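Putative acyl-CoA dehydrogenase (PDB 5JSC) belongs to the acyl-CoA dehydrogenase family of flavoproteins and binds flavin-adenine dinucleotide in an assembly of four protein chains. Local coordinates at residues A267-F272 against R376-Y381; A342-Q347 against G383-Q388. One frame throughout, in Å; residues are numbered along the deposited sequence.

Contact 1: residues A267-F272 against R376-Y381. With FAD (flavin-adenine dinucleotide), chain M.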
loop_
_atom_site.group_PDB
_atom_site.type_symbol
_atom_site.label_atom_id
_atom_site.label_comp_id
_atom_site.label_asym_id
_atom_site.label_seq_id
_atom_site.Cartn_x
_atom_site.Cartn_y
_atom_site.Cartn_z
ATOM N N ALA C 267 13.791 -16.760 -6.749
ATOM C CA ALA C 267 14.697 -17.253 -5.716
ATOM C C ALA C 267 15.851 -16.282 -5.474
ATOM O O ALA C 267 16.244 -16.052 -4.323
ATOM C CB ALA C 267 15.218 -18.638 -6.105
ATOM N N ALA C 268 16.409 -15.704 -6.541
ATOM C CA ALA C 268 17.468 -14.712 -6.350
ATOM C C ALA C 268 16.947 -13.504 -5.583
ATOM O O ALA C 268 17.616 -13.008 -4.667
ATOM C CB ALA C 268 18.058 -14.277 -7.693
ATOM N N SER C 269 15.751 -13.025 -5.938
ATOM C CA SER C 269 15.132 -11.917 -5.211
ATOM C C SER C 269 15.031 -12.236 -3.729
ATOM O O SER C 269 15.352 -11.404 -2.868
ATOM C CB SER C 269 13.731 -11.645 -5.766
ATOM O OG SER C 269 13.758 -11.301 -7.136
ATOM N N LEU C 270 14.575 -13.447 -3.425
ATOM C CA LEU C 270 14.447 -13.903 -2.050
ATOM C C LEU C 270 15.794 -13.900 -1.336
ATOM O O LEU C 270 15.880 -13.494 -0.172
ATOM C CB LEU C 270 13.832 -15.305 -2.062
ATOM C CG LEU C 270 13.829 -16.118 -0.774
ATOM C CD1 LEU C 270 13.009 -15.407 0.294
ATOM C CD2 LEU C 270 13.253 -17.514 -1.058
ATOM N N GLY C 271 16.849 -14.367 -2.011
ATOM C CA GLY C 271 18.176 -14.340 -1.403
ATOM C C GLY C 271 18.648 -12.933 -1.082
ATOM O O GLY C 271 19.178 -12.672 0.003
ATOM N N PHE C 272 18.476 -12.002 -2.029
ATOM C CA PHE C 272 18.785 -10.603 -1.746
ATOM C C PHE C 272 17.986 -10.103 -0.543
ATOM O O PHE C 272 18.530 -9.417 0.334
ATOM C CB PHE C 272 18.498 -9.737 -2.975
ATOM C CG PHE C 272 19.438 -9.974 -4.137
ATOM C CD1 PHE C 272 20.819 -10.043 -3.946
ATOM C CD2 PHE C 272 18.934 -10.115 -5.430
ATOM C CE1 PHE C 272 21.675 -10.252 -5.016
ATOM C CE2 PHE C 272 19.790 -10.324 -6.507
ATOM C CZ PHE C 272 21.162 -10.399 -6.300
ATOM N N ARG C 376 16.757 -3.719 -8.288
ATOM C CA ARG C 376 15.801 -2.978 -9.108
ATOM C C ARG C 376 15.561 -3.658 -10.451
ATOM O O ARG C 376 14.416 -3.720 -10.922
ATOM C CB ARG C 376 16.277 -1.535 -9.305
ATOM C CG ARG C 376 15.224 -0.617 -9.933
ATOM C CD ARG C 376 13.940 -0.644 -9.121
ATOM N NE ARG C 376 12.798 0.057 -9.711
ATOM C CZ ARG C 376 11.981 -0.494 -10.609
ATOM N NH1 ARG C 376 12.239 -1.717 -11.072
ATOM N NH2 ARG C 376 10.922 0.170 -11.072
ATOM N N ALA C 377 16.615 -4.223 -11.059
ATOM C CA ALA C 377 16.454 -4.851 -12.367
ATOM C C ALA C 377 15.643 -6.138 -12.318
ATOM O O ALA C 377 15.088 -6.533 -13.347
ATOM C CB ALA C 377 17.817 -5.155 -12.996
ATOM N N LEU C 378 15.557 -6.806 -11.161
ATOM C CA LEU C 378 14.866 -8.094 -11.134
ATOM C C LEU C 378 13.361 -7.938 -11.284
ATOM O O LEU C 378 12.675 -8.926 -11.558
ATOM C CB LEU C 378 15.190 -8.864 -9.849
ATOM C CG LEU C 378 16.537 -9.612 -9.862
ATOM C CD1 LEU C 378 17.742 -8.670 -9.854
ATOM C CD2 LEU C 378 16.641 -10.611 -8.720
ATOM N N ARG C 379 12.837 -6.721 -11.121
ATOM C CA ARG C 379 11.439 -6.438 -11.402
ATOM C C ARG C 379 11.200 -6.169 -12.879
ATOM O O ARG C 379 10.052 -5.944 -13.279
ATOM C CB ARG C 379 10.984 -5.242 -10.551
ATOM C CG ARG C 379 11.034 -5.543 -9.039
ATOM C CD ARG C 379 10.993 -4.270 -8.210
ATOM N NE ARG C 379 9.847 -3.442 -8.594
ATOM C CZ ARG C 379 9.774 -2.128 -8.389
ATOM N NH1 ARG C 379 10.782 -1.498 -7.796
ATOM N NH2 ARG C 379 8.693 -1.450 -8.776
ATOM N N ILE C 380 12.255 -6.225 -13.694
ATOM C CA ILE C 380 12.196 -5.874 -15.107
ATOM C C ILE C 380 12.596 -7.046 -15.994
ATOM O O ILE C 380 11.873 -7.402 -16.937
ATOM C CB ILE C 380 13.066 -4.631 -15.412
ATOM C CG1 ILE C 380 12.510 -3.415 -14.658
ATOM C CG2 ILE C 380 13.123 -4.355 -16.916
ATOM C CD1 ILE C 380 13.485 -2.267 -14.516
ATOM N N TYR C 381 13.724 -7.695 -15.684
ATOM C CA TYR C 381 14.165 -8.744 -16.585
ATOM C C TYR C 381 13.430 -10.060 -16.306
ATOM O O TYR C 381 12.769 -10.233 -15.278
ATOM C CB TYR C 381 15.695 -8.895 -16.542
ATOM C CG TYR C 381 16.425 -9.425 -15.306
ATOM C CD1 TYR C 381 16.083 -10.637 -14.714
ATOM C CD2 TYR C 381 17.552 -8.758 -14.811
ATOM C CE1 TYR C 381 16.799 -11.135 -13.626
ATOM C CE2 TYR C 381 18.280 -9.261 -13.731
ATOM C CZ TYR C 381 17.897 -10.454 -13.148
ATOM O OH TYR C 381 18.611 -10.983 -12.090
HETATM P PA FAD M . 9.233 -2.369 -22.564
HETATM O O1A FAD M . 8.874 -3.609 -23.293
HETATM O O2A FAD M . 9.253 -1.066 -23.367
HETATM O O5B FAD M . 8.247 -2.228 -21.327
HETATM C C5B FAD M . 8.303 -1.045 -20.506
HETATM C C4B FAD M . 7.380 -1.302 -19.344
HETATM O O4B FAD M . 6.033 -1.421 -19.837
HETATM C C3B FAD M . 7.599 -2.621 -18.617
HETATM O O3B FAD M . 8.703 -2.586 -17.709
HETATM C C2B FAD M . 6.247 -2.829 -17.930
HETATM O O2B FAD M . 6.200 -2.090 -16.709
HETATM C C1B FAD M . 5.270 -2.207 -18.943
HETATM N N9A FAD M . 4.499 -3.159 -19.736
HETATM C C8A FAD M . 4.984 -4.129 -20.573
HETATM N N7A FAD M . 4.057 -4.781 -21.230
HETATM C C5A FAD M . 2.873 -4.202 -20.791
HETATM C C6A FAD M . 1.525 -4.436 -21.120
HETATM N N6A FAD M . 1.122 -5.372 -21.986
HETATM N N1A FAD M . 0.587 -3.677 -20.510
HETATM C C2A FAD M . 0.984 -2.755 -19.623
HETATM N N3A FAD M . 2.226 -2.446 -19.234
HETATM C C4A FAD M . 3.131 -3.207 -19.864
HETATM N N1 FAD M . 16.909 -9.621 -22.288
HETATM C C2 FAD M . 17.395 -10.703 -22.974
HETATM O O2 FAD M . 16.909 -11.067 -24.059
HETATM N N3 FAD M . 18.455 -11.405 -22.464
HETATM C C4 FAD M . 19.114 -11.129 -21.283
HETATM O O4 FAD M . 20.111 -11.770 -20.962
HETATM C C4X FAD M . 18.585 -10.015 -20.552
HETATM N N5 FAD M . 19.195 -9.651 -19.459
HETATM C C5X FAD M . 18.812 -8.459 -18.864
HETATM C C6 FAD M . 19.557 -7.979 -17.789
HETATM C C7 FAD M . 19.283 -6.740 -17.222
HETATM C C7M FAD M . 20.143 -6.239 -16.090
HETATM C C8 FAD M . 18.218 -5.969 -17.727
HETATM C C8M FAD M . 17.889 -4.616 -17.144
HETATM C C9 FAD M . 17.461 -6.456 -18.787
HETATM C C9A FAD M . 17.753 -7.688 -19.365
HETATM N N10 FAD M . 17.068 -8.162 -20.505
HETATM C C10 FAD M . 17.482 -9.307 -21.140
HETATM C "C1'" FAD M . 16.009 -7.333 -21.096
HETATM C "C2'" FAD M . 14.682 -7.424 -20.349
HETATM O "O2'" FAD M . 14.078 -8.703 -20.537
HETATM C "C3'" FAD M . 13.741 -6.336 -20.865
HETATM O "O3'" FAD M . 14.301 -5.105 -20.429
HETATM C "C4'" FAD M . 12.307 -6.462 -20.354
HETATM O "O4'" FAD M . 11.681 -7.578 -20.991
HETATM C "C5'" FAD M . 11.506 -5.200 -20.603
HETATM O "O5'" FAD M . 11.560 -4.913 -22.016
HETATM P P FAD M . 11.903 -3.378 -22.422
HETATM O O1P FAD M . 13.124 -2.898 -21.717
HETATM O O2P FAD M . 11.943 -3.275 -23.916
HETATM O O3P FAD M . 10.659 -2.542 -21.880
#
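The isobutyl end of Leu378 rests on a face of helix 250-286 made by Ala268, Ser269 and Phe272, a small, largely apolar contact buried inside the C-terminal helical domain. One methyl carries it: CD2 touches Ala268 CB and Phe272 CE2 and comes closest to Ser269 OG, at 3.4 Å. It reaches the Phe272 ring at the edge, near the ring plane and 3.9 Å from CE2, and the two side chains cross at about a right angle. With chi1 at -81°, Leu378 CG lies beside its own backbone N, and CB as well as CD2 turns to the serine, CB at 3.9 Å from OG. The hydroxyl is not left facing hydrocarbon alone, since OG is hydrogen-bonded to Val265 O one turn back in its helix.

Behind the leucine the loop turns tightly, Ala377 O accepting from both Ile380 N and Tyr381 N. Leu378 CA lies 4.2 Å above the plane of the Tyr381 ring, over its centre. Tyr381 CB packs 3.7 Å from FAD C9A, and its CD2 lies 3.6 Å from FAD C7. The loop therefore has the helix on one flank and the flavin on another. Lys339 NZ of helix 332-356 hydrogen-bonds to Leu378 O and Tyr381 O, helix 88-101 offers Arg95 to Ala268 and Tyr381, and helix 367-376 lays Leu371 and Glu374 against Phe272.

Contact 2: residues A342-Q347 against G383-Q388; sequences ASEGAQ and GATEVQ. With FAD (flavin-adenine dinucleotide), chain M.
Thr385 turns its side chain toward Glu344, and every atom of it beyond CA meets the glutamate. CB lies 3.4 Å from Glu344 OE1. The methyl CG2, anti to the threonine's backbone N, lies against Glu344 CG and reaches 3.5 Å from OE1. On the other branch OG1 donates a short hydrogen bond of 2.6 Å to Glu344 OE1, taken on that oxygen's anti lone pair, the one away from OE2. The same hydroxyl accepts from a water 2.8 Å away, which also donates to Ser343 OG; Ser343 OG is in addition bonded to the backbone O of Lys339. Glu344 arrives from the opposite direction, and a bend at chi2 (-69°) sets its carboxylate beside the hydroxyl.

The threonine opens helix 385-405, with Ala384 in the N-cap position, so the contact joins the start of that helix to the middle of helix 332-356 in the mainly helical C-terminal domain of the acyl-CoA dehydrogenase fold. Ahead of it, the backbone angles of Gly383 (phi 101°) would jam any side chain against the preceding carbonyl oxygen and call for glycine. Its own carbonyl oxygen receives Gln388 NE2 at 3.0 Å from above the carbonyl plane, tying the loop to the first turn.

A second water donates to Glu344 OE1 and, at 2.8 Å, to Glu386 OE2, bridging the two carboxylates. Glu344 OE1 is also salt-bridged to Arg379 NE, which probably offsets much of any repulsion. Glu386 OE1 accepts from FAD O2B at 2.6 Å and from Gln355 NE2 of the second subunit.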
loop_
_atom_site.group_PDB
_atom_site.type_symbol
_atom_site.label_atom_id
_atom_site.label_comp_id
_atom_site.label_asym_id
_atom_site.label_seq_id
_atom_site.Cartn_x
_atom_site.Cartn_y
_atom_site.Cartn_z
ATOM N N ALA C 342 8.146 -12.153 -5.272
ATOM C CA ALA C 342 9.454 -12.127 -4.622
ATOM C C ALA C 342 10.265 -10.908 -5.046
ATOM O O ALA C 342 11.002 -10.343 -4.236
ATOM C CB ALA C 342 10.212 -13.424 -4.912
ATOM N N SER C 343 10.161 -10.486 -6.312
ATOM C CA SER C 343 10.947 -9.330 -6.740
ATOM C C SER C 343 10.370 -8.038 -6.176
ATOM O O SER C 343 11.119 -7.182 -5.680
ATOM C CB SER C 343 11.027 -9.266 -8.270
ATOM O OG SER C 343 9.742 -9.129 -8.859
ATOM N N GLU C 344 9.041 -7.885 -6.225
ATOM C CA GLU C 344 8.429 -6.695 -5.639
ATOM C C GLU C 344 8.613 -6.676 -4.133
ATOM O O GLU C 344 8.876 -5.619 -3.544
ATOM C CB GLU C 344 6.943 -6.624 -5.982
ATOM C CG GLU C 344 6.641 -6.374 -7.457
ATOM C CD GLU C 344 7.016 -4.975 -7.916
ATOM O OE1 GLU C 344 7.422 -4.827 -9.087
ATOM O OE2 GLU C 344 6.899 -4.016 -7.112
ATOM N N GLY C 345 8.484 -7.844 -3.500
ATOM C CA GLY C 345 8.658 -7.918 -2.062
ATOM C C GLY C 345 10.088 -7.645 -1.638
ATOM O O GLY C 345 10.325 -6.938 -0.654
ATOM N N ALA C 346 11.063 -8.194 -2.372
ATOM C CA ALA C 346 12.459 -7.960 -2.018
ATOM C C ALA C 346 12.805 -6.484 -2.107
ATOM O O ALA C 346 13.571 -5.971 -1.285
ATOM C CB ALA C 346 13.390 -8.768 -2.916
ATOM N N GLN C 347 12.236 -5.776 -3.086
ATOM C CA GLN C 347 12.435 -4.330 -3.157
ATOM C C GLN C 347 12.012 -3.673 -1.855
ATOM O O GLN C 347 12.732 -2.829 -1.310
ATOM C CB GLN C 347 11.639 -3.753 -4.332
ATOM C CG GLN C 347 11.772 -2.224 -4.485
ATOM C CD GLN C 347 12.999 -1.818 -5.281
ATOM O OE1 GLN C 347 13.253 -2.348 -6.365
ATOM N NE2 GLN C 347 13.787 -0.882 -4.736
ATOM N N GLY C 383 10.842 -10.737 -17.796
ATOM C CA GLY C 383 9.442 -10.348 -17.822
ATOM C C GLY C 383 9.096 -9.377 -16.706
ATOM O O GLY C 383 9.170 -9.741 -15.530
ATOM N N ALA C 384 8.715 -8.148 -17.056
ATOM C CA ALA C 384 8.473 -7.135 -16.039
ATOM C C ALA C 384 7.286 -7.523 -15.158
ATOM O O ALA C 384 6.418 -8.311 -15.543
ATOM C CB ALA C 384 8.223 -5.777 -16.694
ATOM N N THR C 385 7.262 -6.958 -13.946
ATOM C CA THR C 385 6.162 -7.229 -13.021
ATOM C C THR C 385 4.798 -7.180 -13.694
ATOM O O THR C 385 3.958 -8.067 -13.502
ATOM C CB THR C 385 6.202 -6.222 -11.878
ATOM O OG1 THR C 385 7.388 -6.450 -11.120
ATOM C CG2 THR C 385 4.968 -6.364 -10.974
ATOM N N GLU C 386 4.568 -6.142 -14.494
ATOM C CA GLU C 386 3.257 -5.955 -15.100
ATOM C C GLU C 386 2.937 -7.074 -16.080
ATOM O O GLU C 386 1.775 -7.480 -16.200
ATOM C CB GLU C 386 3.206 -4.581 -15.778
ATOM C CG GLU C 386 3.306 -3.386 -14.780
ATOM C CD GLU C 386 4.659 -3.260 -14.068
ATOM O OE1 GLU C 386 5.702 -3.563 -14.686
ATOM O OE2 GLU C 386 4.672 -2.840 -12.885
ATOM N N VAL C 387 3.953 -7.590 -16.780
ATOM C CA VAL C 387 3.755 -8.758 -17.637
ATOM C C VAL C 387 3.334 -9.958 -16.799
ATOM O O VAL C 387 2.410 -10.696 -17.168
ATOM C CB VAL C 387 5.035 -9.050 -18.445
ATOM C CG1 VAL C 387 4.910 -10.358 -19.211
ATOM C CG2 VAL C 387 5.346 -7.902 -19.390
ATOM N N GLN C 388 3.995 -10.166 -15.654
ATOM C CA GLN C 388 3.636 -11.287 -14.785
ATOM C C GLN C 388 2.198 -11.163 -14.293
ATOM O O GLN C 388 1.459 -12.158 -14.251
ATOM C CB GLN C 388 4.598 -11.377 -13.585
ATOM C CG GLN C 388 6.085 -11.328 -13.930
ATOM C CD GLN C 388 6.570 -12.508 -14.778
ATOM O OE1 GLN C 388 5.911 -13.545 -14.874
ATOM N NE2 GLN C 388 7.728 -12.340 -15.402
HETATM P PA FAD M . 9.233 -2.369 -22.564
HETATM O O1A FAD M . 8.874 -3.609 -23.293
HETATM O O2A FAD M . 9.253 -1.066 -23.367
HETATM O O5B FAD M . 8.247 -2.228 -21.327
HETATM C C5B FAD M . 8.303 -1.045 -20.506
HETATM C C4B FAD M . 7.380 -1.302 -19.344
HETATM O O4B FAD M . 6.033 -1.421 -19.837
HETATM C C3B FAD M . 7.599 -2.621 -18.617
HETATM O O3B FAD M . 8.703 -2.586 -17.709
HETATM C C2B FAD M . 6.247 -2.829 -17.930
HETATM O O2B FAD M . 6.200 -2.090 -16.709
HETATM C C1B FAD M . 5.270 -2.207 -18.943
HETATM N N9A FAD M . 4.499 -3.159 -19.736
HETATM C C8A FAD M . 4.984 -4.129 -20.573
HETATM N N7A FAD M . 4.057 -4.781 -21.230
HETATM C C5A FAD M . 2.873 -4.202 -20.791
HETATM C C6A FAD M . 1.525 -4.436 -21.120
HETATM N N6A FAD M . 1.122 -5.372 -21.986
HETATM N N1A FAD M . 0.587 -3.677 -20.510
HETATM C C2A FAD M . 0.984 -2.755 -19.623
HETATM N N3A FAD M . 2.226 -2.446 -19.234
HETATM C C4A FAD M . 3.131 -3.207 -19.864
HETATM N N1 FAD M . 16.909 -9.621 -22.288
HETATM C C2 FAD M . 17.395 -10.703 -22.974
HETATM O O2 FAD M . 16.909 -11.067 -24.059
HETATM N N3 FAD M . 18.455 -11.405 -22.464
HETATM C C4 FAD M . 19.114 -11.129 -21.283
HETATM O O4 FAD M . 20.111 -11.770 -20.962
HETATM C C4X FAD M . 18.585 -10.015 -20.552
HETATM N N5 FAD M . 19.195 -9.651 -19.459
HETATM C C5X FAD M . 18.812 -8.459 -18.864
HETATM C C6 FAD M . 19.557 -7.979 -17.789
HETATM C C7 FAD M . 19.283 -6.740 -17.222
HETATM C C7M FAD M . 20.143 -6.239 -16.090
HETATM C C8 FAD M . 18.218 -5.969 -17.727
HETATM C C8M FAD M . 17.889 -4.616 -17.144
HETATM C C9 FAD M . 17.461 -6.456 -18.787
HETATM C C9A FAD M . 17.753 -7.688 -19.365
HETATM N N10 FAD M . 17.068 -8.162 -20.505
HETATM C C10 FAD M . 17.482 -9.307 -21.140
HETATM C "C1'" FAD M . 16.009 -7.333 -21.096
HETATM C "C2'" FAD M . 14.682 -7.424 -20.349
HETATM O "O2'" FAD M . 14.078 -8.703 -20.537
HETATM C "C3'" FAD M . 13.741 -6.336 -20.865
HETATM O "O3'" FAD M . 14.301 -5.105 -20.429
HETATM C "C4'" FAD M . 12.307 -6.462 -20.354
HETATM O "O4'" FAD M . 11.681 -7.578 -20.991
HETATM C "C5'" FAD M . 11.506 -5.200 -20.603
HETATM O "O5'" FAD M . 11.560 -4.913 -22.016
HETATM P P FAD M . 11.903 -3.378 -22.422
HETATM O O1P FAD M . 13.124 -2.898 -21.717
HETATM O O2P FAD M . 11.943 -3.275 -23.916
HETATM O O3P FAD M . 10.659 -2.542 -21.880
HETATM O O HOH W 1 8.871 -8.748 -11.441
HETATM O O HOH W 2 6.337 -2.343 -10.717
#

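Contacts 1 and 2 lie with their centres about 8 Å apart, and Arg379 is the main tie between them. It leaves the loop of contact 1, and its NE forms a 2.8 Å salt bridge with Glu344 OE1 of contact 2; its NH1 probably makes a hydrogen bond to Gln347 OE1. Helices 250-286 and 332-356 also pack closely here, with Ser269 O 3.3 Å from Ala346 CB. The loop of 376-381 leads within a few residues into 383-388, and both line the FAD site: contact 1 meets the flavin ring and ribityl chain, contact 2 the adenosine end. Asp351 of the second subunit forms salt bridges with Arg376 and Arg379.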